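Local coordinates for monomethylamine corrinoid protein 1 (Methanosarcina barkeri, PDB 3EZX), which carries a methyl group on its corrinoid cofactor between the methyltransferases MtmB and MtbA in methanogenesis from methylamine, at residues 102-107 and 126-131. Sequence-based numbering, arbitrary orientation.
Sequences GDIHDI and LGVDVL
Residues 102-107 hold the Asp and His of the DxHxxG cobalamin-binding motif, and Gly102, Asp103, Ile104 and Asp106 of this loop meet Val128 and Asp129 of the loop 126-131. Both loops follow neighbouring parallel strands of the Rossmann-like domain, 94-99 and 122-125, and each leads into a helix. Gly102 N donates to Asp129 OD1 over 2.7 Å, meeting the lone pair that faces away from the other carboxylate oxygen; CG lies anti to the backbone N of Asp129 (chi1 179°), which carries the carboxylate to that amide. Glycine suits position 102, where phi is positive. A weak bond returns from Asp129 N to Asp103 O at 3.0 Å, bent to 125°. Beside this bond the branched side chain of Val128 packs on the loop: CB lies 3.4 Å from Asp103 O, while CG1 reaches Asp106 CB at 3.6 Å and CG2 lies beside the CA of Ile104.

The other side of the loop serves the corrinoid. His105 NE2 ligates cobalt, the axial role expected from its relatives, and its ND1 donates to Asp103 OD1 at 2.8 Å, with that oxygen close to the ring plane. The same oxygen accepts His105 N at 3.0 Å, closing an Asx turn, while OD2 is held by Ser158 OG and Leu154 N. Gly102 O, Ile104 N and Asp106 OD1 hydrogen-bond the cofactor directly. The loop 126-131 thus meets mainly backbone and leaves the Asp103 carboxylate to orient the imidazole; a carboxylate on ND1 would be expected to make NE2 a stronger electron donor to cobalt.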
loop_
_atom_site.group_PDB
_atom_site.type_symbol
_atom_site.label_atom_id
_atom_site.label_comp_id
_atom_site.label_asym_id
_atom_site.label_seq_id
_atom_site.Cartn_x
_atom_site.Cartn_y
_atom_site.Cartn_z
ATOM N N GLY A 102 -0.526 11.946 -10.111
ATOM C CA GLY A 102 -1.951 12.155 -10.290
ATOM C C GLY A 102 -2.815 11.247 -9.441
ATOM O O GLY A 102 -4.038 11.344 -9.472
ATOM N N ASP A 103 -2.176 10.368 -8.679
ATOM C CA ASP A 103 -2.882 9.423 -7.824
ATOM C C ASP A 103 -2.735 9.850 -6.362
ATOM O O ASP A 103 -1.641 10.202 -5.928
ATOM C CB ASP A 103 -2.279 8.027 -8.010
ATOM C CG ASP A 103 -3.260 6.911 -7.680
ATOM O OD1 ASP A 103 -3.986 7.025 -6.670
ATOM O OD2 ASP A 103 -3.297 5.910 -8.431
ATOM N N ILE A 104 -3.823 9.827 -5.599
ATOM C CA ILE A 104 -3.726 10.209 -4.192
ATOM C C ILE A 104 -4.171 9.102 -3.254
ATOM O O ILE A 104 -4.238 9.300 -2.043
ATOM C CB ILE A 104 -4.532 11.484 -3.865
ATOM C CG1 ILE A 104 -6.028 11.198 -3.950
ATOM C CG2 ILE A 104 -4.118 12.599 -4.805
ATOM C CD1 ILE A 104 -6.886 12.395 -3.638
ATOM N N HIS A 105 -4.489 7.941 -3.814
ATOM C CA HIS A 105 -4.884 6.800 -3.001
ATOM C C HIS A 105 -3.627 6.454 -2.215
ATOM O O HIS A 105 -2.600 6.127 -2.806
ATOM C CB HIS A 105 -5.284 5.603 -3.879
ATOM C CG HIS A 105 -6.529 5.819 -4.689
ATOM N ND1 HIS A 105 -6.575 6.509 -5.880
ATOM C CD2 HIS A 105 -7.802 5.409 -4.460
ATOM C CE1 HIS A 105 -7.843 6.492 -6.323
ATOM N NE2 HIS A 105 -8.631 5.835 -5.494
ATOM N N ASP A 106 -3.694 6.523 -0.892
ATOM C CA ASP A 106 -2.517 6.228 -0.093
ATOM C C ASP A 106 -2.695 5.164 0.986
ATOM O O ASP A 106 -1.723 4.738 1.601
ATOM C CB ASP A 106 -1.983 7.522 0.533
ATOM C CG ASP A 106 -2.900 8.083 1.602
ATOM O OD1 ASP A 106 -4.059 7.633 1.694
ATOM O OD2 ASP A 106 -2.458 8.981 2.350
ATOM N N ILE A 107 -3.924 4.722 1.220
ATOM C CA ILE A 107 -4.154 3.701 2.243
ATOM C C ILE A 107 -3.277 2.464 2.027
ATOM O O ILE A 107 -2.552 2.044 2.933
ATOM C CB ILE A 107 -5.639 3.291 2.288
ATOM C CG1 ILE A 107 -6.481 4.491 2.730
ATOM C CG2 ILE A 107 -5.842 2.121 3.248
ATOM C CD1 ILE A 107 -7.958 4.241 2.790
ATOM N N LEU A 126 7.977 9.065 -0.308
ATOM C CA LEU A 126 7.835 10.271 -1.124
ATOM C C LEU A 126 6.431 10.893 -1.118
ATOM O O LEU A 126 6.241 12.007 -1.611
ATOM C CB LEU A 126 8.262 9.986 -2.570
ATOM C CG LEU A 126 9.720 9.566 -2.792
ATOM C CD1 LEU A 126 10.024 9.513 -4.287
ATOM C CD2 LEU A 126 10.654 10.553 -2.102
ATOM N N GLY A 127 5.456 10.182 -0.555
ATOM C CA GLY A 127 4.096 10.691 -0.510
ATOM C C GLY A 127 3.288 10.228 -1.711
ATOM O O GLY A 127 3.529 9.141 -2.228
ATOM N N VAL A 128 2.337 11.049 -2.158
ATOM C CA VAL A 128 1.493 10.710 -3.307
ATOM C C VAL A 128 1.675 11.709 -4.447
ATOM O O VAL A 128 2.275 12.769 -4.263
ATOM C CB VAL A 128 -0.021 10.699 -2.932
ATOM C CG1 VAL A 128 -0.279 9.727 -1.799
ATOM C CG2 VAL A 128 -0.480 12.099 -2.545
ATOM N N ASP A 129 1.155 11.374 -5.625
ATOM C CA ASP A 129 1.245 12.274 -6.769
ATOM C C ASP A 129 2.705 12.636 -7.052
ATOM O O ASP A 129 3.021 13.765 -7.420
ATOM C CB ASP A 129 0.409 13.529 -6.469
ATOM C CG ASP A 129 0.447 14.553 -7.586
ATOM O OD1 ASP A 129 0.291 14.163 -8.760
ATOM O OD2 ASP A 129 0.616 15.754 -7.278
ATOM N N VAL A 130 3.589 11.657 -6.886
ATOM C CA VAL A 130 5.022 11.840 -7.104
ATOM C C VAL A 130 5.410 11.748 -8.576
ATOM O O VAL A 130 5.063 10.779 -9.251
ATOM C CB VAL A 130 5.829 10.773 -6.344
ATOM C CG1 VAL A 130 7.316 11.041 -6.498
ATOM C CG2 VAL A 130 5.422 10.760 -4.875
ATOM N N LEU A 131 6.136 12.750 -9.067
ATOM C CA LEU A 131 6.585 12.762 -10.461
ATOM C C LEU A 131 7.594 11.635 -10.664
ATOM O O LEU A 131 8.328 11.283 -9.739
ATOM C CB LEU A 131 7.248 14.101 -10.799
ATOM C CG LEU A 131 6.386 15.366 -10.750
ATOM C CD1 LEU A 131 7.283 16.596 -10.738
ATOM C CD2 LEU A 131 5.440 15.396 -11.939
#